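Local atomic coordinates of periplasmic beta-glucosidase (Pseudomonas aeruginosa, PDB entry 6R5T), a protein that probably hydrolyses terminal, non-reducing beta-D-glucosyl residues of beta-glucosides with release of beta-D-glucose, as a periplasmic glycoside hydrolase of family 3. Residues I129-R134 with F201-P206. The protein carries 1 engineered substitution. Numbering follows the deposited sequence.
Sequences ITRDAR and FQDYLP
Tyr204 lays one face of its ring under Ile129, whose CG2 branch stands 4.2 Å from the ring centroid and 24° off the ring normal, which meets the criteria for a CH-pi contact. CG1 lies beside the backbone N of Ile129 (chi1 -67°), packing 3.5 Å from the backbone O of Asp203, which leaves CG2 anti to that nitrogen and over the ring. The ring rim adds an apolar touch, Tyr204 CD2 to Ile129 CB at 3.8 Å. Farther out, Arg131, extended from CG to NE, crosses the phenol tip obliquely, its CD 3.5 Å from Tyr204 OH. The guanidinium plane is turned 70° from the ring, so the two do not stack; instead, the ring rim at CE1 lies over one guanidinium face. Arg131 NH2 then reaches Asp203 OD2 at 3.2 Å, a salt bridge whose hydrogen bond is weak, the two side chains crossing at about a right angle. Water adds further links: one molecule, in the ring plane at its edge, accepts from Arg131 N and is hydrogen-bonded to Tyr204 OH, and a second bridge, from Ile129 N to Tyr204 O, is modelled at two positions too close together to be occupied at once, so probably alternatives. Beyond the contact, Arg134 holds Asp132 side-on through NE and NH2, while its own N also donates to Asp132 OD1, closing an Asx turn. Arg134 NH1 continues to the Val574 and Gly572 carbonyls of the second subunit, placing this turn at the dimer interface. Arg131 has a further cation-pi partner in Tyr577. Within the TIM-barrel-like N-terminal domain, this mostly buried packing joins the loop between strand 121-122 and helix 146-161 to helix 197-204, with Ile129 also resting on Thr146 and Thr149 of helix 146-161.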
ATOM      1  N   ILE A 129       9.813  10.801  -4.244  1.00 12.89           N
ATOM      2  CA  ILE A 129       9.048   9.996  -5.217  1.00 12.89           C
ATOM      3  C   ILE A 129       7.671   9.728  -4.632  1.00 11.84           C
ATOM      4  O   ILE A 129       7.547   9.317  -3.460  1.00 13.10           O
ATOM      5  CB  ILE A 129       9.825   8.690  -5.469  1.00 15.19           C
ATOM      6  CG1 ILE A 129      11.131   9.030  -6.179  1.00 18.18           C
ATOM      7  CG2 ILE A 129       9.046   7.640  -6.210  1.00 16.35           C
ATOM      8  CD1 ILE A 129      10.954   9.616  -7.531  1.00 16.25           C
ATOM      9  N   THR A 130       6.644   9.825  -5.480  1.00 12.60           N
ATOM     10  CA  THR A 130       5.251   9.567  -5.052  1.00 10.93           C
ATOM     11  C   THR A 130       4.563   8.552  -5.970  1.00 13.19           C
ATOM     12  O   THR A 130       4.405   8.807  -7.143  1.00 12.61           O
ATOM     13  CB  THR A 130       4.423  10.841  -4.976  1.00 12.01           C
ATOM     14  OG1 THR A 130       4.443  11.477  -6.260  1.00 12.09           O
ATOM     15  CG2 THR A 130       4.988  11.755  -3.898  1.00 12.87           C
ATOM     16  N   ARG A 131       4.213   7.413  -5.382  1.00 12.54           N
ATOM     17  CA  ARG A 131       3.465   6.346  -6.085  1.00 13.84           C
ATOM     18  C   ARG A 131       2.043   6.182  -5.512  1.00 14.36           C
ATOM     19  O   ARG A 131       1.268   5.319  -6.055  1.00 15.71           O
ATOM     20  CB  ARG A 131       4.215   5.029  -5.975  1.00 12.65           C
ATOM     21  CG  ARG A 131       5.536   5.020  -6.722  1.00 12.75           C
ATOM     22  CD  ARG A 131       6.275   3.714  -6.509  1.00 14.63           C
ATOM     23  NE  ARG A 131       7.428   3.657  -7.410  1.00 14.60           N
ATOM     24  CZ  ARG A 131       8.375   2.745  -7.346  1.00 17.23           C
ATOM     25  NH1 ARG A 131       8.301   1.757  -6.451  1.00 20.23           N
ATOM     26  NH2 ARG A 131       9.340   2.775  -8.227  1.00 18.89           N
ATOM     27  N   ASP A 132       1.672   6.961  -4.512  1.00 12.68           N
ATOM     28  CA  ASP A 132       0.374   6.817  -3.824  1.00 12.85           C
ATOM     29  C   ASP A 132      -0.347   8.141  -3.933  1.00 13.81           C
ATOM     30  O   ASP A 132      -0.060   9.071  -3.213  1.00 15.21           O
ATOM     31  CB  ASP A 132       0.552   6.381  -2.381  1.00 13.69           C
ATOM     32  CG  ASP A 132      -0.738   5.992  -1.672  1.00 16.17           C
ATOM     33  OD1 ASP A 132      -1.815   6.597  -1.965  1.00 15.57           O
ATOM     34  OD2 ASP A 132      -0.639   5.012  -0.859  1.00 17.03           O
ATOM     35  N   ALA A 133      -1.330   8.181  -4.838  1.00 13.29           N
ATOM     36  CA  ALA A 133      -2.069   9.416  -5.139  1.00 13.60           C
ATOM     37  C   ALA A 133      -2.863   9.949  -3.930  1.00 12.69           C
ATOM     38  O   ALA A 133      -3.305  11.088  -3.969  1.00 13.37           O
ATOM     39  CB  ALA A 133      -3.006   9.139  -6.316  1.00 13.67           C
ATOM     40  N   ARG A 134      -3.108   9.150  -2.893  1.00 11.18           N
ATOM     41  CA  ARG A 134      -3.915   9.635  -1.730  1.00 10.50           C
ATOM     42  C   ARG A 134      -3.168  10.687  -0.917  1.00 11.78           C
ATOM     43  O   ARG A 134      -3.808  11.505  -0.250  1.00 11.55           O
ATOM     44  CB  ARG A 134      -4.238   8.465  -0.802  1.00 10.60           C
ATOM     45  CG  ARG A 134      -5.104   7.402  -1.454  1.00 10.83           C
ATOM     46  CD  ARG A 134      -5.286   6.231  -0.511  1.00 10.93           C
ATOM     47  NE  ARG A 134      -4.079   5.434  -0.441  1.00 11.13           N
ATOM     48  CZ  ARG A 134      -3.990   4.294   0.224  1.00 11.58           C
ATOM     49  NH1 ARG A 134      -5.004   3.839   0.930  1.00 12.89           N
ATOM     50  NH2 ARG A 134      -2.861   3.632   0.236  1.00 12.74           N
ATOM     51  N   PHE A 201      17.401   2.169  -2.633  1.00 13.86           N
ATOM     52  CA  PHE A 201      18.584   2.649  -3.366  1.00 14.36           C
ATOM     53  C   PHE A 201      18.289   2.907  -4.837  1.00 14.58           C
ATOM     54  O   PHE A 201      18.788   3.897  -5.401  1.00 16.52           O
ATOM     55  CB  PHE A 201      19.751   1.687  -3.163  1.00 14.98           C
ATOM     56  CG  PHE A 201      20.500   1.976  -1.882  1.00 17.58           C
ATOM     57  CD1 PHE A 201      20.002   1.598  -0.670  1.00 18.13           C
ATOM     58  CD2 PHE A 201      21.548   2.878  -1.893  1.00 25.59           C
ATOM     59  CE1 PHE A 201      20.667   1.908   0.509  1.00 20.43           C
ATOM     60  CE2 PHE A 201      22.171   3.264  -0.710  1.00 28.06           C
ATOM     61  CZ  PHE A 201      21.750   2.737   0.484  1.00 24.64           C
ATOM     62  N   GLN A 202      17.535   2.026  -5.482  1.00 14.32           N
ATOM     63  CA  GLN A 202      17.286   2.143  -6.927  1.00 16.11           C
ATOM     64  C   GLN A 202      16.282   3.259  -7.214  1.00 14.24           C
ATOM     65  O   GLN A 202      16.478   4.016  -8.187  1.00 15.06           O
ATOM     66  CB  GLN A 202      16.755   0.821  -7.476  1.00 16.67           C
ATOM     67  CG  GLN A 202      16.690   0.810  -8.989  1.00 19.43           C
ATOM     68  CD  GLN A 202      18.058   0.743  -9.636  1.00 22.35           C
ATOM     69  OE1 GLN A 202      19.041   0.349  -9.041  1.00 31.71           O
ATOM     70  NE2 GLN A 202      18.096   1.029 -10.917  1.00 24.05           N
ATOM     71  N   ASP A 203      15.220   3.355  -6.410  1.00 13.44           N
ATOM     72  CA  ASP A 203      14.057   4.173  -6.832  1.00 15.11           C
ATOM     73  C   ASP A 203      13.861   5.426  -5.965  1.00 14.35           C
ATOM     74  O   ASP A 203      13.393   6.434  -6.514  1.00 14.77           O
ATOM     75  CB  ASP A 203      12.780   3.344  -6.750  1.00 16.21           C
ATOM     76  CG  ASP A 203      12.764   2.157  -7.710  1.00 21.44           C
ATOM     77  OD1 ASP A 203      13.437   2.240  -8.774  1.00 23.29           O
ATOM     78  OD2 ASP A 203      12.049   1.217  -7.395  1.00 30.06           O
ATOM     79  N   TYR A 204      14.119   5.389  -4.667  1.00 13.58           N
ATOM     80  CA  TYR A 204      13.644   6.480  -3.774  1.00 14.02           C
ATOM     81  C   TYR A 204      14.780   7.411  -3.382  1.00 15.37           C
ATOM     82  O   TYR A 204      14.503   8.606  -3.265  1.00 17.12           O
ATOM     83  CB  TYR A 204      12.977   5.890  -2.538  1.00 14.43           C
ATOM     84  CG  TYR A 204      11.541   5.513  -2.755  1.00 14.94           C
ATOM     85  CD1 TYR A 204      11.170   4.295  -3.311  1.00 16.91           C
ATOM     86  CD2 TYR A 204      10.528   6.410  -2.464  1.00 16.21           C
ATOM     87  CE1 TYR A 204       9.837   3.982  -3.506  1.00 19.67           C
ATOM     88  CE2 TYR A 204       9.199   6.113  -2.646  1.00 16.12           C
ATOM     89  CZ  TYR A 204       8.848   4.890  -3.208  1.00 17.67           C
ATOM     90  OH  TYR A 204       7.526   4.626  -3.421  1.00 18.20           O
ATOM     91  N   LEU A 205      16.003   6.927  -3.218  1.00 13.85           N
ATOM     92  CA  LEU A 205      17.114   7.790  -2.757  1.00 13.63           C
ATOM     93  C   LEU A 205      17.745   8.631  -3.871  1.00 13.95           C
ATOM     94  O   LEU A 205      18.271   9.689  -3.554  1.00 15.20           O
ATOM     95  CB  LEU A 205      18.172   6.948  -2.054  1.00 14.20           C
ATOM     96  CG  LEU A 205      17.778   6.406  -0.696  1.00 13.87           C
ATOM     97  CD1 LEU A 205      18.828   5.395  -0.215  1.00 15.72           C
ATOM     98  CD2 LEU A 205      17.604   7.529   0.308  1.00 17.54           C
ATOM     99  N   PRO A 206      17.805   8.228  -5.163  1.00 14.74           N
ATOM    100  CA  PRO A 206      18.534   8.999  -6.166  1.00 13.71           C
ATOM    101  C   PRO A 206      18.205  10.487  -6.274  1.00 14.34           C
ATOM    102  O   PRO A 206      19.148  11.277  -6.511  1.00 15.53           O
ATOM    103  CB  PRO A 206      18.305   8.249  -7.477  1.00 14.88           C
ATOM    104  CG  PRO A 206      18.150   6.831  -7.021  1.00 15.04           C
ATOM    105  CD  PRO A 206      17.369   6.923  -5.727  1.00 14.66           C
TER
HETATM  106  O   HOH W   1      11.832   9.586  -1.986  1.00 17.96           O
HETATM  107  O   HOH W   2      12.636  10.257  -3.574  1.00 30.92           O
HETATM  108  O   HOH W   3       5.311   6.404  -2.912  1.00 22.15           O